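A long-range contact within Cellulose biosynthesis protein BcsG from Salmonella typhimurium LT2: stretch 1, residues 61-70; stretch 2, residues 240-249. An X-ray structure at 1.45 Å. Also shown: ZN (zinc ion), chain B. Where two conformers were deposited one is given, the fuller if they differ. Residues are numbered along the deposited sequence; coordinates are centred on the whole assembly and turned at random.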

# COMPACT_ATOMS: atom_id res chain seq x y z
N LEU A 61 1.40 -0.79 14.83
CA LEU A 61 1.07 -0.78 13.39
C LEU A 61 2.16 -1.53 12.64
O LEU A 61 3.35 -1.26 12.84
N LEU A 62 1.76 -2.48 11.79
CA LEU A 62 2.77 -3.20 10.97
C LEU A 62 2.31 -3.09 9.53
O LEU A 62 1.22 -3.55 9.19
N VAL A 63 3.12 -2.42 8.70
CA VAL A 63 2.80 -2.25 7.27
C VAL A 63 3.67 -3.23 6.49
O VAL A 63 4.91 -3.18 6.57
N ILE A 64 3.02 -4.13 5.75
CA ILE A 64 3.69 -5.20 5.03
C ILE A 64 3.61 -4.84 3.54
O ILE A 64 2.53 -4.92 2.92
N ASN A 65 4.73 -4.38 2.96
CA ASN A 65 4.77 -3.82 1.62
C ASN A 65 5.46 -4.83 0.71
O ASN A 65 6.64 -5.14 0.88
N ILE A 66 4.68 -5.41 -0.20
CA ILE A 66 5.11 -6.59 -0.95
C ILE A 66 5.41 -6.25 -2.40
O ILE A 66 4.54 -5.75 -3.11
N CYS A 67 6.64 -6.52 -2.83
CA CYS A 67 7.02 -6.31 -4.23
C CYS A 67 6.29 -7.31 -5.13
O CYS A 67 6.18 -8.49 -4.78
N SER A 68 5.85 -6.85 -6.32
CA SER A 68 5.49 -7.77 -7.41
C SER A 68 4.27 -8.66 -7.09
O SER A 68 4.31 -9.88 -7.30
N LEU A 69 3.17 -8.02 -6.67
CA LEU A 69 1.93 -8.71 -6.33
C LEU A 69 0.76 -7.80 -6.71
O LEU A 69 0.49 -6.82 -6.01
N SER A 70 0.05 -8.16 -7.78
CA SER A 70 -1.22 -7.50 -8.15
C SER A 70 -2.36 -8.51 -8.16
O SER A 70 -2.13 -9.72 -8.14
N LYS A 240 3.92 -19.90 -0.78
CA LYS A 240 4.79 -19.93 0.39
C LYS A 240 4.62 -18.66 1.21
O LYS A 240 4.47 -18.72 2.43
N LEU A 241 4.62 -17.51 0.53
CA LEU A 241 4.45 -16.24 1.23
C LEU A 241 3.09 -16.17 1.93
O LEU A 241 3.00 -15.77 3.09
N PHE A 242 2.03 -16.55 1.21
CA PHE A 242 0.70 -16.42 1.78
C PHE A 242 0.53 -17.39 2.94
O PHE A 242 -0.10 -17.04 3.94
N ASP A 243 1.10 -18.59 2.83
CA ASP A 243 1.07 -19.54 3.96
C ASP A 243 1.85 -19.01 5.16
O ASP A 243 1.39 -19.16 6.32
N GLU A 244 2.98 -18.31 4.91
CA GLU A 244 3.73 -17.75 6.03
C GLU A 244 3.00 -16.58 6.66
O GLU A 244 2.99 -16.47 7.88
N LEU A 245 2.38 -15.72 5.85
CA LEU A 245 1.61 -14.61 6.42
C LEU A 245 0.43 -15.14 7.24
O LEU A 245 0.17 -14.64 8.33
N ASP A 246 -0.26 -16.16 6.73
CA ASP A 246 -1.37 -16.71 7.48
C ASP A 246 -0.92 -17.35 8.78
O ASP A 246 -1.59 -17.19 9.80
N ALA A 247 0.22 -18.04 8.76
CA ALA A 247 0.79 -18.64 9.96
C ALA A 247 1.12 -17.53 10.95
O ALA A 247 0.83 -17.66 12.14
N PHE A 248 1.69 -16.43 10.47
CA PHE A 248 1.97 -15.33 11.34
C PHE A 248 0.72 -14.68 11.92
O PHE A 248 0.71 -14.32 13.10
N PHE A 249 -0.33 -14.54 11.12
CA PHE A 249 -1.58 -14.00 11.64
C PHE A 249 -2.04 -14.88 12.81
O PHE A 249 -2.51 -14.36 13.83

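At the centre, Ile-64 and Ile-66, both m,t, direct CB toward the helix. Leu-245 (m,t) meets both, its CD2 lying 4.2 Å from Ile-64 CD1 and its CD1 4.3 Å from Ile-66 CD1, so its two methyls straddle successive inward positions of the strand. One helical turn earlier, Leu-241 (t,p) places CD2 4.0 Å from Ile-66 CG2. The strand 61-66 and the helix 240-249 run antiparallel (177°), their axes 12.8 Å apart, a gap that side chains alone fill: no hydrogen bond crosses it, and 288 Å² is buried in total.

Strand alternation explains the selection: Leu-62, Ile-64 and Ile-66 point inward, whereas the side chains of Leu-61, Val-63 and Asn-65, the alternate positions, are out of reach of the helix. At one end, Leu-62 (t,p) brings CD2 to 4.2 Å from Phe-248 CE2, approaching the ring obliquely. At the other, Leu-69 (t,p) sets CD1 3.9 Å from Phe-242 CZ, at the ring edge; the CB of Phe-242 points sideways, but its m rotamer carries the ring inward.

Polar groups lie outside this apolar layer. Cys-67 (t) binds zinc through SG at 2.3 Å from ZN, with water 1 O at 2.5 Å from ZN and further ligands elsewhere in the structure. Ser-70 (p) N-caps the following helix. Asp-243, Glu-244 and Asp-246 make no contact with the strand.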

# COMPACT_ATOMS: atom_id res chain seq x y z
CB LEU A 61 0.96 0.67 12.86
CG LEU A 61 0.83 0.77 11.33
CD1 LEU A 61 -0.51 0.24 10.86
CD2 LEU A 61 0.97 2.21 10.84
CB LEU A 62 2.81 -4.67 11.42
CG LEU A 62 3.63 -5.61 10.56
CD1 LEU A 62 5.09 -5.19 10.46
CD2 LEU A 62 3.51 -7.03 11.10
CB VAL A 63 3.05 -0.80 6.82
CG1 VAL A 63 2.81 -0.64 5.32
CG2 VAL A 63 2.17 0.16 7.59
CB ILE A 64 2.98 -6.56 5.33
CG1 ILE A 64 3.11 -6.89 6.83
CG2 ILE A 64 3.55 -7.67 4.46
CD1 ILE A 64 2.41 -8.16 7.24
CB ASN A 65 5.54 -2.48 1.72
CG ASN A 65 5.61 -1.73 0.42
OD1 ASN A 65 4.60 -1.57 -0.31
ND2 ASN A 65 6.79 -1.22 0.13
CB ILE A 66 4.02 -7.69 -0.92
CG1 ILE A 66 3.70 -8.08 0.54
CG2 ILE A 66 4.43 -8.91 -1.77
CD1 ILE A 66 2.47 -8.96 0.68
CB CYS A 67 8.55 -6.45 -4.35
SG CYS A 67 9.24 -6.17 -6.02
CB SER A 68 6.69 -8.62 -7.85
OG SER A 68 7.74 -7.77 -8.31
CB LEU A 69 1.91 -9.03 -4.82
CG LEU A 69 0.59 -9.70 -4.35
CD1 LEU A 69 0.38 -11.02 -5.06
CD2 LEU A 69 0.68 -9.90 -2.83
CB SER A 70 -1.10 -6.86 -9.53
OG SER A 70 -0.98 -7.90 -10.51
CB LYS A 240 6.25 -20.09 -0.06
CG LYS A 240 7.29 -20.00 1.05
CD LYS A 240 8.66 -20.32 0.47
CE LYS A 240 9.79 -20.25 1.49
NZ LYS A 240 10.05 -21.54 2.15
CB LEU A 241 4.58 -15.06 0.24
CG LEU A 241 4.28 -13.68 0.85
CD1 LEU A 241 5.20 -13.33 2.03
CD2 LEU A 241 4.35 -12.62 -0.24
CB PHE A 242 -0.38 -16.65 0.72
CG PHE A 242 -0.33 -15.68 -0.44
CD1 PHE A 242 0.34 -14.46 -0.37
CD2 PHE A 242 -1.01 -16.00 -1.63
CE1 PHE A 242 0.36 -13.63 -1.49
CE2 PHE A 242 -0.98 -15.16 -2.74
CZ PHE A 242 -0.30 -13.96 -2.65
CB ASP A 243 1.66 -20.89 3.52
CG ASP A 243 0.66 -21.71 2.67
OD1 ASP A 243 -0.56 -21.41 2.67
OD2 ASP A 243 1.15 -22.67 2.00
CB GLU A 244 5.14 -17.37 5.61
CG GLU A 244 5.98 -18.62 5.36
CD GLU A 244 7.47 -18.33 5.26
OE1 GLU A 244 7.90 -17.16 5.10
OE2 GLU A 244 8.23 -19.33 5.33
CB LEU A 245 1.13 -13.66 5.33
CG LEU A 245 2.23 -12.88 4.62
CD1 LEU A 245 1.60 -12.09 3.47
CD2 LEU A 245 2.97 -11.95 5.59
CB ASP A 246 -2.14 -17.71 6.61
CG ASP A 246 -3.61 -17.72 6.93
OD1 ASP A 246 -4.20 -16.62 7.12
OD2 ASP A 246 -4.17 -18.83 6.98
CB ALA A 247 2.01 -19.47 9.62
CB PHE A 248 2.86 -14.28 10.66
CG PHE A 248 3.31 -13.25 11.62
CD1 PHE A 248 4.16 -13.66 12.69
CD2 PHE A 248 2.89 -11.95 11.53
CE1 PHE A 248 4.60 -12.76 13.62
CE2 PHE A 248 3.34 -11.01 12.52
CZ PHE A 248 4.17 -11.45 13.56
CB PHE A 249 -2.64 -13.94 10.55
CG PHE A 249 -2.45 -12.83 9.55
CD1 PHE A 249 -1.31 -12.00 9.55
CD2 PHE A 249 -3.45 -12.59 8.61
CE1 PHE A 249 -1.17 -10.96 8.60
CE2 PHE A 249 -3.32 -11.56 7.68
CZ PHE A 249 -2.19 -10.76 7.66
ZN ZN B . 8.93 -3.95 -6.42
O HOH W 1 10.49 -4.43 -8.32